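Local coordinates for titin (Homo sapiens, PDB 3LCY), which is a giant sarcomeric protein of muscle, probably with serine/threonine kinase activity, represented here by two tandem immunoglobulin domains from its A-band region, at residues Q98-F103 against N181-V186; P133-F138 against H157-V162; A172-V177 against D187-V192; A24-C29 against T64-T69. All coordinates share one frame; numbering follows the deposited sequence.

Contact 1: Q98-F103 against N181-V186; sequences QATPQF and NVFGTV
The ring of F183 meets Q98 with the two side chains crossing at about a right angle, yet the Q98 amide and the ring are only 19° apart in plane. Q98 NE2 comes within 3.7 Å of F183 CZ, while Q98 OE1 is turned to T18 OG1, its hydrogen-bond partner. At the root of the same aromatic side chain, T100 CG2 packs crosswise on F183 CB at 3.6 Å. N181 works through both ends of its amide, whose CG stands between the backbone N and the carbonyl carbon (chi1 73°). Its ND2 donates to A99 O (3.0 Å, 148°), and that oxygen lies in the plane of the N181 amide. Its OD1 accepts from G184 N at 3.0 Å, which is an Asx motif within the turn. The P101 ring crosses this amide at a slant, P101 CG lying 3.4 Å from N181 CG and 3.0 Å from G184 O. Further on, V186 CG1 approaches the F103 ring off-centre, 4.2 Å from its centroid. The first strand of the second immunoglobulin domain, continuous with the last strand of the first, thus meets the turn between strands 173-180 and 185-195. Two hydrogen bonds restrain the rotation of the N181 amide and are consistent with its O and N ends as placed; N181-A99 is the one hydrogen bond between the segments, the rest being van der Waals contact.

Contact 2: P133-F138 against H157-V162; sequences PAMTWF and HYTHLV
One hydrogen bond joins W137 to T159, and it is close: the indole NE1 donates to T159 OG1 at 2.7 Å with an angle of 154° at the hydrogen. The hydroxyl oxygen lies beside the indole, almost level with its plane, and it is put there by the T159 torsion that sets OG1 anti to the backbone N (chi1 172°). T159 OG1 is also hydrogen-bonded to N154 OD1, so the hydroxyl that satisfies the buried indole N-H has a second partner of its own. The strands themselves do not pair. Segments 134-138 and 158-162 lie in the two facing sheets of an immunoglobulin sandwich, hence the 8.6 Å between their axes; their directions differ by 29°. W137 is the tryptophan that strand C of this fold places in the core. CH-pi packing comes next. L161 covers one face of the indole, its CB 3.9 Å above the plane and its CD2 4.0 Å from the centroid of the six-membered ring, with CD2 closest to W137 CE3 at 3.7 Å. I152, V125 and V177 also touch the W137 side chain. Sulfur packing makes the third kind of contact: the side chains of M135 and T159 pass each other running opposite ways, bringing M135 SD to 3.7 Å from T159 CB, while the M135 side chain also touches Y127 and N154.

Contact 3: A172-V177 against D187-V192; sequences AGKYKV and DAILDV
Strands F and G of the second immunoglobulin domain form a beta hairpin here, pairing G173 to V177 with V192 to A188 in antiparallel register. The strand axes pass 4.5 Å apart at 153°, and six backbone hydrogen bonds join the hydrogen-bonded pairs G173-V192, Y175-L190 and V177-A188; L190 N to Y175 O, at 2.7 Å, is the shortest. At the backbone angles of G173 a side chain would collide with the A172 carbonyl oxygen, an arrangement that suits glycine. The face bearing Y175, V177, L190 and V192 turns into the sandwich. There the side chains of Y175 and V192 cross at a slant, Y175 CD1 lying 3.5 Å from V192 CG2, and V177 CG1 meets L190 CD1 at 3.8 Å. The Y175 hydroxyl bonds back to H171 O, four residues earlier, which is the tyrosine corner of immunoglobulin strand F; the H139 ring stacks on this tyrosine. The other face, with K174, K176, I189 and D191, is more open to solvent. K174 CG touches I189 CG2 at 3.6 Å, and the bend of the lysine at chi2 (80°) puts K174 CD 3.2 Å from D191 OD1. The charged end adds only a long salt bridge, K174 NZ to D191 OD1 at 3.7 Å.

Contact 4: A24-C29 against T64-T69; sequences AAQLSC and TLTVMT
A24-S28 and T64-M68 pair antiparallel, their strand axes 4.5 Å apart at 165°, through four backbone hydrogen bonds of 2.8 Å (A25 N to V67 O, V67 N to A25 O, L27 N to L65 O, L65 N to L27 O). These are strands B and E of the first immunoglobulin domain. A25, L27, L65 and V67 face the core, where the side chains of L27 and V67 cross aslant, L27 CD1 to V67 CG2 4.0 Å; Y78 of the facing sheet touches L27, L65 and V67. On the opposite face, M68 folds back at chi2 and chi3 and brings CE to 3.6 Å from A24 CB. Q26 and T66 run next to each other in the same direction, with Q26 CG 3.8 Å from T66 OG1. At the far end the hydroxyls S28 OG and T64 OG1 share a hydrogen bond of 3.1 Å whose donor is undecided. S28 OG stands anti to its own backbone N (chi1 -176°), and it makes a weak second bond to H63 O. The chemistry thus divides by face: on the core side the side-chain contacts are apolar, whereas the outer face combines apolar contact with a hydroxyl pair that adds a side-chain link at the pair with the shortest CA-CA distance, S28 CA to T64 CA being 4.1 Å.

Overall arrangement
Contacts 2 and 3 lie in the second immunoglobulin domain, contact 4 in the first, and contact 1 joins the strand leading in from the first domain to the second. The centres of contacts 2 and 3 are 12 Å apart. Strands 134-139 and 173-180 are neighbours in one sheet, where F138 N probably hydrogen-bonds K176 O (2.8 Å); across the sandwich T159 CG2 packs on V177 CG2 at 3.8 Å. Contact 1 meets contact 3 along strand 185-195, where F103 CE2 lies 3.4 Å from A188 N, and its N181 touches P133 of 133-138. Contact 4 stands apart, its centre about 23 Å from that of contact 1 and about 40 Å from that of contact 3. Strand 88-103, whose last six residues are 98-103, connects the domains.

Contact 1: Q98-F103 against N181-V186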
loop_
_atom_site.group_PDB
_atom_site.type_symbol
_atom_site.label_atom_id
_atom_site.label_comp_id
_atom_site.label_asym_id
_atom_site.label_seq_id
_atom_site.Cartn_x
_atom_site.Cartn_y
_atom_site.Cartn_z
ATOM N N GLN A 98 -0.664 6.285 6.717
ATOM C CA GLN A 98 -0.034 7.593 6.617
ATOM C C GLN A 98 1.479 7.445 6.727
ATOM O O GLN A 98 1.987 6.880 7.695
ATOM C CB GLN A 98 -0.555 8.528 7.709
ATOM C CG GLN A 98 -2.032 8.850 7.600
ATOM C CD GLN A 98 -2.533 9.674 8.768
ATOM O OE1 GLN A 98 -3.727 9.689 9.063
ATOM N NE2 GLN A 98 -1.619 10.361 9.443
ATOM N N ALA A 99 2.195 7.946 5.727
ATOM C CA ALA A 99 3.647 7.845 5.713
ATOM C C ALA A 99 4.257 8.898 4.799
ATOM O O ALA A 99 3.843 9.051 3.650
ATOM C CB ALA A 99 4.079 6.452 5.284
ATOM N N THR A 100 5.240 9.627 5.318
ATOM C CA THR A 100 5.953 10.608 4.517
ATOM C C THR A 100 6.733 9.873 3.440
ATOM O O THR A 100 7.339 8.838 3.713
ATOM C CB THR A 100 6.930 11.428 5.371
ATOM O OG1 THR A 100 8.004 10.587 5.810
ATOM C CG2 THR A 100 6.217 12.009 6.582
ATOM N N PRO A 101 6.709 10.396 2.206
ATOM C CA PRO A 101 7.409 9.759 1.090
ATOM C C PRO A 101 8.839 9.389 1.467
ATOM O O PRO A 101 9.559 10.203 2.047
ATOM C CB PRO A 101 7.397 10.843 0.013
ATOM C CG PRO A 101 6.158 11.623 0.301
ATOM C CD PRO A 101 6.028 11.636 1.797
ATOM N N GLN A 102 9.233 8.164 1.142
ATOM C CA GLN A 102 10.536 7.640 1.522
ATOM C C GLN A 102 10.946 6.527 0.570
ATOM O O GLN A 102 10.176 5.600 0.325
ATOM C CB GLN A 102 10.482 7.090 2.948
ATOM C CG GLN A 102 11.659 6.205 3.323
ATOM C CD GLN A 102 11.390 5.369 4.562
ATOM O OE1 GLN A 102 10.251 5.264 5.020
ATOM N NE2 GLN A 102 12.439 4.765 5.108
ATOM N N PHE A 103 12.156 6.617 0.030
ATOM C CA PHE A 103 12.657 5.558 -0.832
ATOM C C PHE A 103 12.853 4.279 -0.028
ATOM O O PHE A 103 13.379 4.303 1.085
ATOM C CB PHE A 103 13.941 5.981 -1.545
ATOM C CG PHE A 103 13.731 7.064 -2.565
ATOM C CD1 PHE A 103 13.031 6.805 -3.733
ATOM C CD2 PHE A 103 14.234 8.339 -2.357
ATOM C CE1 PHE A 103 12.832 7.797 -4.674
ATOM C CE2 PHE A 103 14.040 9.334 -3.296
ATOM C CZ PHE A 103 13.339 9.062 -4.455
ATOM N N ASN A 181 3.857 13.995 -1.206
ATOM C CA ASN A 181 2.508 13.896 -0.665
ATOM C C ASN A 181 2.272 15.003 0.365
ATOM O O ASN A 181 3.130 15.850 0.564
ATOM C CB ASN A 181 2.181 12.495 -0.139
ATOM C CG ASN A 181 2.874 12.171 1.155
ATOM O OD1 ASN A 181 3.342 13.046 1.861
ATOM N ND2 ASN A 181 2.928 10.897 1.478
ATOM N N VAL A 182 1.113 15.012 1.004
ATOM C CA VAL A 182 0.806 16.048 1.981
ATOM C C VAL A 182 1.826 16.067 3.110
ATOM O O VAL A 182 2.190 17.122 3.603
ATOM C CB VAL A 182 -0.599 15.865 2.574
ATOM C CG1 VAL A 182 -1.646 16.258 1.568
ATOM C CG2 VAL A 182 -0.803 14.442 3.009
ATOM N N PHE A 183 2.270 14.893 3.525
ATOM C CA PHE A 183 3.264 14.752 4.583
ATOM C C PHE A 183 4.668 15.290 4.268
ATOM O O PHE A 183 5.340 15.811 5.146
ATOM C CB PHE A 183 3.269 13.325 5.104
ATOM C CG PHE A 183 1.924 12.874 5.558
ATOM C CD1 PHE A 183 1.260 13.568 6.549
ATOM C CD2 PHE A 183 1.302 11.794 4.975
ATOM C CE1 PHE A 183 0.015 13.178 6.966
ATOM C CE2 PHE A 183 0.053 11.402 5.390
ATOM C CZ PHE A 183 -0.590 12.096 6.384
ATOM N N GLY A 184 5.117 15.144 3.028
ATOM C CA GLY A 184 6.428 15.633 2.647
ATOM C C GLY A 184 6.896 15.236 1.261
ATOM O O GLY A 184 6.145 14.660 0.489
ATOM N N THR A 185 8.148 15.551 0.947
ATOM C CA THR A 185 8.727 15.196 -0.340
ATOM C C THR A 185 10.106 14.575 -0.156
ATOM O O THR A 185 10.753 14.773 0.872
ATOM C CB THR A 185 8.859 16.425 -1.256
ATOM O OG1 THR A 185 9.414 16.033 -2.517
ATOM C CG2 THR A 185 9.759 17.469 -0.618
ATOM N N VAL A 186 10.543 13.818 -1.156
ATOM C CA VAL A 186 11.875 13.228 -1.157
ATOM C C VAL A 186 12.316 13.003 -2.597
ATOM O O VAL A 186 11.482 12.867 -3.495
ATOM C CB VAL A 186 11.915 11.891 -0.389
ATOM C CG1 VAL A 186 11.237 10.796 -1.196
ATOM C CG2 VAL A 186 13.355 11.506 -0.066
#

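Contact 2: P133-F138 against H157-V162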
loop_
_atom_site.group_PDB
_atom_site.type_symbol
_atom_site.label_atom_id
_atom_site.label_comp_id
_atom_site.label_asym_id
_atom_site.label_seq_id
_atom_site.Cartn_x
_atom_site.Cartn_y
_atom_site.Cartn_z
ATOM N N PRO A 133 1.960 9.130 -3.367
ATOM C CA PRO A 133 2.561 10.411 -3.732
ATOM C C PRO A 133 2.634 10.739 -5.204
ATOM O O PRO A 133 2.609 9.857 -6.047
ATOM C CB PRO A 133 3.981 10.262 -3.205
ATOM C CG PRO A 133 4.267 8.829 -3.361
ATOM C CD PRO A 133 2.979 8.091 -3.156
ATOM N N ALA A 134 2.737 12.025 -5.502
ATOM C CA ALA A 134 2.865 12.450 -6.871
ATOM C C ALA A 134 4.285 12.019 -7.187
ATOM O O ALA A 134 5.204 12.301 -6.432
ATOM C CB ALA A 134 2.722 13.936 -6.971
ATOM N N MET A 135 4.464 11.335 -8.304
ATOM C CA MET A 135 5.769 10.844 -8.696
ATOM C C MET A 135 6.234 11.561 -9.944
ATOM O O MET A 135 5.470 11.737 -10.884
ATOM C CB MET A 135 5.715 9.330 -8.899
ATOM C CG MET A 135 5.439 8.569 -7.610
ATOM S SD MET A 135 5.114 6.807 -7.778
ATOM C CE MET A 135 3.359 6.786 -8.052
ATOM N N THR A 136 7.485 11.997 -9.947
ATOM C CA THR A 136 8.005 12.722 -11.101
ATOM C C THR A 136 9.434 12.310 -11.456
ATOM O O THR A 136 10.255 12.053 -10.574
ATOM C CB THR A 136 7.969 14.247 -10.865
ATOM O OG1 THR A 136 6.646 14.651 -10.490
ATOM C CG2 THR A 136 8.378 14.991 -12.122
ATOM N N TRP A 137 9.722 12.255 -12.752
ATOM C CA TRP A 137 11.064 11.950 -13.234
ATOM C C TRP A 137 11.651 13.128 -14.002
ATOM O O TRP A 137 10.952 13.793 -14.769
ATOM C CB TRP A 137 11.050 10.707 -14.127
ATOM C CG TRP A 137 10.985 9.417 -13.370
ATOM C CD1 TRP A 137 9.860 8.740 -12.998
ATOM C CD2 TRP A 137 12.092 8.643 -12.896
ATOM N NE1 TRP A 137 10.198 7.594 -12.320
ATOM C CE2 TRP A 137 11.566 7.512 -12.244
ATOM C CE3 TRP A 137 13.482 8.799 -12.957
ATOM C CZ2 TRP A 137 12.372 6.542 -11.658
ATOM C CZ3 TRP A 137 14.284 7.833 -12.375
ATOM C CH2 TRP A 137 13.726 6.718 -11.734
ATOM N N PHE A 138 12.937 13.386 -13.790
ATOM C CA PHE A 138 13.629 14.456 -14.496
ATOM C C PHE A 138 14.894 13.937 -15.165
ATOM O O PHE A 138 15.660 13.187 -14.564
ATOM C CB PHE A 138 14.020 15.581 -13.532
ATOM C CG PHE A 138 12.851 16.283 -12.898
ATOM C CD1 PHE A 138 12.302 17.415 -13.481
ATOM C CD2 PHE A 138 12.312 15.823 -11.708
ATOM C CE1 PHE A 138 11.232 18.068 -12.895
ATOM C CE2 PHE A 138 11.244 16.470 -11.119
ATOM C CZ PHE A 138 10.702 17.595 -11.713
ATOM N N HIS A 157 3.369 1.046 -5.199
ATOM C CA HIS A 157 4.520 0.341 -4.646
ATOM C C HIS A 157 5.835 0.773 -5.287
ATOM O O HIS A 157 6.906 0.560 -4.721
ATOM C CB HIS A 157 4.344 -1.175 -4.779
ATOM C CG HIS A 157 3.322 -1.747 -3.862
ATOM N ND1 HIS A 157 3.341 -1.551 -2.490
ATOM C CD2 HIS A 157 2.237 -2.537 -4.092
ATOM C CE1 HIS A 157 2.329 -2.172 -1.934
ATOM N NE2 HIS A 157 1.638 -2.784 -2.893
ATOM N N TYR A 158 5.759 1.380 -6.467
ATOM C CA TYR A 158 6.970 1.781 -7.177
ATOM C C TYR A 158 6.702 2.793 -8.284
ATOM O O TYR A 158 5.562 2.998 -8.697
ATOM C CB TYR A 158 7.666 0.552 -7.774
ATOM C CG TYR A 158 6.798 -0.221 -8.743
ATOM C CD1 TYR A 158 6.208 -1.421 -8.370
ATOM C CD2 TYR A 158 6.557 0.257 -10.025
ATOM C CE1 TYR A 158 5.409 -2.127 -9.248
ATOM C CE2 TYR A 158 5.759 -0.441 -10.911
ATOM C CZ TYR A 158 5.187 -1.633 -10.516
ATOM O OH TYR A 158 4.389 -2.339 -11.385
ATOM N N THR A 159 7.773 3.419 -8.760
ATOM C CA THR A 159 7.720 4.230 -9.965
ATOM C C THR A 159 8.694 3.644 -10.984
ATOM O O THR A 159 9.891 3.517 -10.717
ATOM C CB THR A 159 8.055 5.704 -9.675
ATOM O OG1 THR A 159 8.172 6.420 -10.910
ATOM C CG2 THR A 159 9.355 5.816 -8.896
ATOM N N HIS A 160 8.170 3.268 -12.146
ATOM C CA HIS A 160 8.947 2.516 -13.124
ATOM C C HIS A 160 9.176 3.305 -14.407
ATOM O O HIS A 160 8.235 3.595 -15.144
ATOM C CB HIS A 160 8.248 1.190 -13.438
ATOM C CG HIS A 160 9.073 0.250 -14.260
ATOM N ND1 HIS A 160 9.872 -0.719 -13.704
ATOM C CD2 HIS A 160 9.221 0.135 -15.607
ATOM C CE1 HIS A 160 10.479 -1.398 -14.666
ATOM N NE2 HIS A 160 10.099 -0.895 -15.826
ATOM N N LEU A 161 10.434 3.648 -14.670
ATOM C CA LEU A 161 10.797 4.372 -15.883
ATOM C C LEU A 161 11.475 3.450 -16.889
ATOM O O LEU A 161 12.499 2.837 -16.589
ATOM C CB LEU A 161 11.722 5.547 -15.556
ATOM C CG LEU A 161 12.351 6.270 -16.753
ATOM C CD1 LEU A 161 11.282 6.945 -17.597
ATOM C CD2 LEU A 161 13.385 7.286 -16.295
ATOM N N VAL A 162 10.937 3.406 -18.083
ATOM C CA VAL A 162 11.526 2.661 -19.168
ATOM C C VAL A 162 11.983 3.515 -20.375
ATOM O O VAL A 162 11.265 4.265 -20.932
ATOM C CB VAL A 162 10.637 1.452 -19.555
ATOM C CG1 VAL A 162 9.269 1.794 -19.594
ATOM C CG2 VAL A 162 10.995 0.918 -20.816
#

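Contact 3: A172-V177 against D187-V192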
loop_
_atom_site.group_PDB
_atom_site.type_symbol
_atom_site.label_atom_id
_atom_site.label_comp_id
_atom_site.label_asym_id
_atom_site.label_seq_id
_atom_site.Cartn_x
_atom_site.Cartn_y
_atom_site.Cartn_z
ATOM N N ALA A 172 22.385 9.489 -21.530
ATOM C CA ALA A 172 23.359 9.584 -20.447
ATOM C C ALA A 172 23.128 10.845 -19.617
ATOM O O ALA A 172 22.554 11.818 -20.104
ATOM C CB ALA A 172 24.775 9.558 -20.998
ATOM N N GLY A 173 23.569 10.820 -18.362
ATOM C CA GLY A 173 23.448 11.978 -17.496
ATOM C C GLY A 173 22.736 11.710 -16.182
ATOM O O GLY A 173 22.443 10.564 -15.840
ATOM N N LYS A 174 22.464 12.780 -15.441
ATOM C CA LYS A 174 21.802 12.673 -14.147
ATOM C C LYS A 174 20.281 12.646 -14.277
ATOM O O LYS A 174 19.701 13.387 -15.072
ATOM C CB LYS A 174 22.222 13.824 -13.229
ATOM C CG LYS A 174 23.380 13.511 -12.294
ATOM C CD LYS A 174 24.722 13.614 -12.998
ATOM C CE LYS A 174 25.868 13.499 -12.003
ATOM N NZ LYS A 174 27.196 13.628 -12.661
ATOM N N TYR A 175 19.647 11.782 -13.490
ATOM C CA TYR A 175 18.193 11.700 -13.438
ATOM C C TYR A 175 17.716 11.926 -12.011
ATOM O O TYR A 175 18.359 11.483 -11.061
ATOM C CB TYR A 175 17.713 10.329 -13.918
ATOM C CG TYR A 175 17.794 10.120 -15.411
ATOM C CD1 TYR A 175 19.014 9.921 -16.039
ATOM C CD2 TYR A 175 16.644 10.103 -16.192
ATOM C CE1 TYR A 175 19.091 9.722 -17.405
ATOM C CE2 TYR A 175 16.710 9.905 -17.557
ATOM C CZ TYR A 175 17.936 9.713 -18.159
ATOM O OH TYR A 175 18.007 9.515 -19.518
ATOM N N LYS A 176 16.592 12.617 -11.857
ATOM C CA LYS A 176 16.005 12.803 -10.534
ATOM C C LYS A 176 14.604 12.210 -10.455
ATOM O O LYS A 176 13.732 12.545 -11.258
ATOM C CB LYS A 176 15.952 14.282 -10.140
ATOM C CG LYS A 176 15.354 14.503 -8.751
ATOM C CD LYS A 176 14.713 15.875 -8.599
ATOM C CE LYS A 176 15.750 16.979 -8.514
ATOM N NZ LYS A 176 15.112 18.305 -8.262
ATOM N N VAL A 177 14.396 11.328 -9.486
ATOM C CA VAL A 177 13.067 10.808 -9.204
ATOM C C VAL A 177 12.524 11.487 -7.952
ATOM O O VAL A 177 13.176 11.494 -6.906
ATOM C CB VAL A 177 13.078 9.281 -9.018
ATOM C CG1 VAL A 177 14.139 8.875 -8.007
ATOM C CG2 VAL A 177 11.703 8.794 -8.592
ATOM N N ASP A 187 13.625 12.983 -2.824
ATOM C CA ASP A 187 14.145 12.772 -4.168
ATOM C C ASP A 187 15.488 12.055 -4.149
ATOM O O ASP A 187 16.189 12.044 -3.136
ATOM C CB ASP A 187 14.265 14.101 -4.920
ATOM C CG ASP A 187 15.388 14.972 -4.394
ATOM O OD1 ASP A 187 16.564 14.656 -4.667
ATOM O OD2 ASP A 187 15.095 15.981 -3.718
ATOM N N ALA A 188 15.835 11.453 -5.280
ATOM C CA ALA A 188 17.109 10.764 -5.423
ATOM C C ALA A 188 17.673 11.011 -6.814
ATOM O O ALA A 188 16.924 11.130 -7.784
ATOM C CB ALA A 188 16.939 9.275 -5.173
ATOM N N ILE A 189 18.993 11.100 -6.911
ATOM C CA ILE A 189 19.643 11.341 -8.192
ATOM C C ILE A 189 20.372 10.101 -8.699
ATOM O O ILE A 189 21.230 9.543 -8.013
ATOM C CB ILE A 189 20.617 12.531 -8.119
ATOM C CG1 ILE A 189 19.837 13.839 -7.974
ATOM C CG2 ILE A 189 21.500 12.574 -9.355
ATOM C CD1 ILE A 189 20.709 15.076 -7.948
ATOM N N LEU A 190 20.017 9.673 -9.905
ATOM C CA LEU A 190 20.615 8.492 -10.514
ATOM C C LEU A 190 21.502 8.894 -11.684
ATOM O O LEU A 190 21.044 9.537 -12.628
ATOM C CB LEU A 190 19.531 7.524 -10.997
ATOM C CG LEU A 190 18.534 6.952 -9.983
ATOM C CD1 LEU A 190 17.608 8.025 -9.440
ATOM C CD2 LEU A 190 17.724 5.842 -10.627
ATOM N N ASP A 191 22.773 8.514 -11.618
ATOM C CA ASP A 191 23.712 8.817 -12.688
ATOM C C ASP A 191 23.695 7.706 -13.731
ATOM O O ASP A 191 24.103 6.579 -13.456
ATOM C CB ASP A 191 25.124 8.994 -12.131
ATOM C CG ASP A 191 26.033 9.737 -13.084
ATOM O OD1 ASP A 191 25.525 10.586 -13.848
ATOM O OD2 ASP A 191 27.254 9.477 -13.069
ATOM N N VAL A 192 23.217 8.027 -14.928
ATOM C CA VAL A 192 23.100 7.036 -15.991
ATOM C C VAL A 192 24.240 7.129 -17.000
ATOM O O VAL A 192 24.566 8.211 -17.489
ATOM C CB VAL A 192 21.757 7.164 -16.738
ATOM C CG1 VAL A 192 21.755 6.290 -17.978
ATOM C CG2 VAL A 192 20.601 6.796 -15.819
#

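Contact 4: A24-C29 against T64-T69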
loop_
_atom_site.group_PDB
_atom_site.type_symbol
_atom_site.label_atom_id
_atom_site.label_comp_id
_atom_site.label_asym_id
_atom_site.label_seq_id
_atom_site.Cartn_x
_atom_site.Cartn_y
_atom_site.Cartn_z
ATOM N N ALA A 24 -0.517 1.193 15.556
ATOM C CA ALA A 24 -1.671 0.311 15.673
ATOM C C ALA A 24 -2.908 0.900 15.003
ATOM O O ALA A 24 -3.128 2.112 15.033
ATOM C CB ALA A 24 -1.957 0.006 17.134
ATOM N N ALA A 25 -3.711 0.029 14.402
ATOM C CA ALA A 25 -4.962 0.436 13.778
ATOM C C ALA A 25 -6.122 -0.355 14.367
ATOM O O ALA A 25 -6.102 -1.585 14.382
ATOM C CB ALA A 25 -4.893 0.240 12.274
ATOM N N GLN A 26 -7.127 0.360 14.863
ATOM C CA GLN A 26 -8.308 -0.279 15.435
ATOM C C GLN A 26 -9.497 -0.230 14.483
ATOM O O GLN A 26 -10.011 0.842 14.169
ATOM C CB GLN A 26 -8.683 0.366 16.773
ATOM C CG GLN A 26 -7.855 -0.116 17.955
ATOM C CD GLN A 26 -8.269 0.530 19.265
ATOM O OE1 GLN A 26 -9.000 -0.063 20.060
ATOM N NE2 GLN A 26 -7.802 1.752 19.496
ATOM N N LEU A 27 -9.926 -1.401 14.024
ATOM C CA LEU A 27 -11.126 -1.501 13.203
ATOM C C LEU A 27 -12.242 -2.119 14.034
ATOM O O LEU A 27 -12.153 -3.276 14.445
ATOM C CB LEU A 27 -10.866 -2.335 11.949
ATOM C CG LEU A 27 -9.764 -1.826 11.015
ATOM C CD1 LEU A 27 -8.508 -2.677 11.149
ATOM C CD2 LEU A 27 -10.248 -1.807 9.571
ATOM N N SER A 28 -13.290 -1.345 14.287
ATOM C CA SER A 28 -14.342 -1.785 15.194
ATOM C C SER A 28 -15.735 -1.759 14.572
ATOM O O SER A 28 -15.985 -1.049 13.598
ATOM C CB SER A 28 -14.326 -0.938 16.469
ATOM O OG SER A 28 -15.284 -1.401 17.403
ATOM N N CYS A 29 -16.640 -2.539 15.156
ATOM C CA CYS A 29 -18.030 -2.575 14.724
ATOM C C CYS A 29 -18.896 -3.170 15.829
ATOM O O CYS A 29 -18.402 -3.896 16.693
ATOM C CB CYS A 29 -18.178 -3.397 13.443
ATOM S SG CYS A 29 -17.850 -5.161 13.653
ATOM N N THR A 64 -13.603 -5.471 17.871
ATOM C CA THR A 64 -12.491 -4.695 17.391
ATOM C C THR A 64 -11.312 -5.540 16.980
ATOM O O THR A 64 -10.908 -6.436 17.682
ATOM C CB THR A 64 -12.008 -3.685 18.458
ATOM O OG1 THR A 64 -13.111 -2.922 18.933
ATOM C CG2 THR A 64 -10.999 -2.739 17.875
ATOM N N LEU A 65 -10.767 -5.227 15.818
ATOM C CA LEU A 65 -9.542 -5.840 15.325
ATOM C C LEU A 65 -8.419 -4.815 15.376
ATOM O O LEU A 65 -8.577 -3.687 14.910
ATOM C CB LEU A 65 -9.722 -6.343 13.891
ATOM C CG LEU A 65 -8.442 -6.802 13.183
ATOM C CD1 LEU A 65 -7.847 -8.014 13.878
ATOM C CD2 LEU A 65 -8.700 -7.099 11.713
ATOM N N THR A 66 -7.291 -5.196 15.953
ATOM C CA THR A 66 -6.172 -4.285 16.043
ATOM C C THR A 66 -5.060 -4.785 15.157
ATOM O O THR A 66 -4.588 -5.900 15.317
ATOM C CB THR A 66 -5.636 -4.183 17.474
ATOM O OG1 THR A 66 -6.670 -3.715 18.341
ATOM C CG2 THR A 66 -4.464 -3.220 17.535
ATOM N N VAL A 67 -4.635 -3.946 14.227
ATOM C CA VAL A 67 -3.566 -4.322 13.328
ATOM C C VAL A 67 -2.335 -3.505 13.646
ATOM O O VAL A 67 -2.389 -2.284 13.669
ATOM C CB VAL A 67 -3.944 -4.061 11.861
ATOM C CG1 VAL A 67 -2.795 -4.429 10.938
ATOM C CG2 VAL A 67 -5.201 -4.818 11.490
ATOM N N MET A 68 -1.223 -4.180 13.894
ATOM C CA MET A 68 0.001 -3.472 14.177
ATOM C C MET A 68 0.622 -3.400 12.808
ATOM O O MET A 68 1.206 -4.359 12.326
ATOM C CB MET A 68 0.878 -4.266 15.134
ATOM C CG MET A 68 0.172 -4.715 16.391
ATOM S SD MET A 68 -0.644 -3.393 17.281
ATOM C CE MET A 68 0.742 -2.372 17.733
ATOM N N THR A 69 0.486 -2.247 12.179
ATOM C CA THR A 69 0.986 -2.065 10.874
ATOM C C THR A 69 2.475 -2.056 10.778
ATOM O O THR A 69 3.125 -1.489 11.557
ATOM C CB THR A 69 0.381 -0.830 10.261
ATOM O OG1 THR A 69 0.919 0.333 10.863
ATOM C CG2 THR A 69 -1.052 -0.845 10.462
#